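Local coordinates for 5-carboxymethyl-2-hydroxymuconate semialdehyde dehydrogenase (Thermus thermophilus, PDB 2D4E), which catalyses the NAD-dependent oxidation of 5-carboxymethyl-2-hydroxymuconate semialdehyde to the corresponding acid, as a member of the aldehyde dehydrogenase family, at the interface of chains A and B. Numbering follows the deposited sequence. Chains: chain A/B, 5-carboxymethyl-2-hydroxymuconate semialdehyde dehydrogenase.

The interface of chains A and B. Residues chain A 453-456, 458-461; chain B 157, 159, 498-502.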
# COMPACT_ATOMS: atom_id res chain seq x y z
N ALA A 453 4.02 11.82 -21.49
CA ALA A 453 3.55 10.61 -20.83
C ALA A 453 2.32 10.93 -19.98
O ALA A 453 1.35 10.17 -19.95
CB ALA A 453 4.65 10.01 -19.97
N LEU A 454 2.34 12.07 -19.29
CA LEU A 454 1.20 12.43 -18.46
C LEU A 454 -0.04 12.80 -19.27
O LEU A 454 -1.15 12.44 -18.90
CB LEU A 454 1.55 13.59 -17.52
CG LEU A 454 0.44 13.99 -16.54
CD1 LEU A 454 -0.01 12.76 -15.76
CD2 LEU A 454 0.93 15.07 -15.58
N GLU A 455 0.15 13.51 -20.37
CA GLU A 455 -0.98 13.96 -21.20
C GLU A 455 -1.50 12.97 -22.25
O GLU A 455 -2.62 13.14 -22.74
CB GLU A 455 -0.62 15.28 -21.89
CG GLU A 455 -0.31 16.41 -20.93
CD GLU A 455 -1.47 16.73 -20.01
OE1 GLU A 455 -2.53 17.16 -20.51
OE2 GLU A 455 -1.33 16.56 -18.78
N LEU A 456 -0.71 11.97 -22.61
CA LEU A 456 -1.16 10.99 -23.60
C LEU A 456 -2.25 10.10 -23.01
O LEU A 456 -2.03 9.45 -21.98
CB LEU A 456 0.02 10.13 -24.07
CG LEU A 456 0.98 10.81 -25.06
CD1 LEU A 456 2.25 9.98 -25.19
CD2 LEU A 456 0.29 10.97 -26.42
N ALA A 458 -3.72 7.05 -22.75
CA ALA A 458 -3.47 5.64 -23.02
C ALA A 458 -3.22 4.96 -21.68
O ALA A 458 -2.82 5.60 -20.71
CB ALA A 458 -2.25 5.50 -23.92
N GLY A 459 -3.45 3.65 -21.63
CA GLY A 459 -3.22 2.93 -20.40
C GLY A 459 -1.74 2.69 -20.22
O GLY A 459 -1.26 2.56 -19.09
N MET A 460 -1.01 2.63 -21.33
CA MET A 460 0.43 2.39 -21.29
C MET A 460 1.23 3.31 -22.20
O MET A 460 0.89 3.50 -23.36
CB MET A 460 0.75 0.95 -21.70
CG MET A 460 0.39 -0.13 -20.69
SD MET A 460 -1.37 -0.48 -20.63
CE MET A 460 -1.64 -1.07 -22.31
N VAL A 461 2.29 3.89 -21.65
CA VAL A 461 3.16 4.75 -22.43
C VAL A 461 4.58 4.21 -22.30
O VAL A 461 5.05 3.94 -21.19
CB VAL A 461 3.14 6.20 -21.93
CG1 VAL A 461 4.14 7.04 -22.74
CG2 VAL A 461 1.73 6.76 -22.05
N TYR B 157 6.48 3.20 -13.75
CA TYR B 157 5.82 3.88 -12.65
C TYR B 157 4.40 4.13 -13.10
O TYR B 157 4.13 4.27 -14.30
CB TYR B 157 6.55 5.19 -12.27
CG TYR B 157 6.48 6.33 -13.26
CD1 TYR B 157 5.39 7.22 -13.26
CD2 TYR B 157 7.51 6.56 -14.17
CE1 TYR B 157 5.35 8.31 -14.14
CE2 TYR B 157 7.48 7.65 -15.05
CZ TYR B 157 6.40 8.52 -15.03
OH TYR B 157 6.36 9.59 -15.89
N VAL B 159 0.50 6.17 -12.43
CA VAL B 159 -0.17 7.35 -11.91
C VAL B 159 -1.64 7.21 -12.30
O VAL B 159 -2.01 6.34 -13.10
CB VAL B 159 0.39 8.65 -12.54
CG1 VAL B 159 1.88 8.78 -12.23
CG2 VAL B 159 0.15 8.66 -14.05
N LEU B 498 -5.88 4.33 -14.46
CA LEU B 498 -4.49 4.04 -14.16
C LEU B 498 -3.67 4.19 -15.44
O LEU B 498 -4.18 4.01 -16.54
CB LEU B 498 -4.34 2.62 -13.61
CG LEU B 498 -4.68 2.44 -12.13
CD1 LEU B 498 -4.92 0.96 -11.81
CD2 LEU B 498 -3.54 3.01 -11.28
N LYS B 499 -2.39 4.52 -15.29
CA LYS B 499 -1.50 4.64 -16.43
C LYS B 499 -0.13 4.12 -16.04
O LYS B 499 0.40 4.48 -15.00
CB LYS B 499 -1.38 6.11 -16.88
CG LYS B 499 -0.47 6.30 -18.09
CD LYS B 499 -0.32 7.76 -18.51
CE LYS B 499 -1.65 8.35 -18.95
NZ LYS B 499 -1.50 9.75 -19.42
N THR B 500 0.43 3.24 -16.88
CA THR B 500 1.76 2.69 -16.64
C THR B 500 2.73 3.35 -17.61
O THR B 500 2.56 3.27 -18.83
CB THR B 500 1.81 1.17 -16.86
OG1 THR B 500 0.96 0.51 -15.90
CG2 THR B 500 3.24 0.66 -16.70
N ILE B 501 3.76 4.00 -17.08
CA ILE B 501 4.75 4.67 -17.90
C ILE B 501 6.07 3.95 -17.77
O ILE B 501 6.56 3.72 -16.66
CB ILE B 501 4.88 6.15 -17.47
CG1 ILE B 501 3.55 6.86 -17.75
CG2 ILE B 501 6.02 6.83 -18.22
CD1 ILE B 501 3.32 8.09 -16.91
N ALA B 502 6.66 3.57 -18.91
CA ALA B 502 7.92 2.84 -18.92
C ALA B 502 9.02 3.59 -19.64
O ALA B 502 8.78 4.34 -20.59
CB ALA B 502 7.72 1.48 -19.58
O HOH W 1 3.99 1.30 -20.13
O HOH W 2 -4.47 6.22 -18.63
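Two strands from the two chains pair here in parallel, A:460-463 running beside B:496-504. The backbone ladder has nearly straight rungs. B:Thr500 N gives its hydrogen to A:Gly459 O at 2.9 Å. A:Val461 N reaches B:Thr500 O, also at 2.9 Å. B:Ala502 N meets A:Val461 O at 2.8 Å, almost along the C=O axis. One water links A:Val461 O to B:Thr500 O, and a second joins A:Ala458 O to B:Leu498 O.

The side-chain grip comes from B:Lys499, whose chain starts with CG anti to the backbone N (chi1 -179°), bends at chi3 (-63°) and reaches the C-terminal end of helix A:446-455 with its tip. There the amine NZ donates to A:Ala453 O at 2.9 Å, in the carbonyl plane. NZ also bonds A:Leu454 O (2.8 Å) and A:Leu456 O (2.6 Å), both from above their planes. These carbonyls would probably favour a protonated, positively charged amine. An alanine here removes the amine that the three carbonyls share, and would probably loosen the helix end against the partner strand.

Apolar packing is lighter. The CB of A:Ala453 touches CD1 of B:Ile501 at 3.9 Å, while within chain B the CB of B:Ile501 lies over the rim of one face of the B:Tyr157 ring.

The patch thus ties the turn from helix A:446-455 into strand A:460-463 to B:496-504, a two-fold-repeated pairing that probably helps hold the subunits together, as in aldehyde dehydrogenase oligomers.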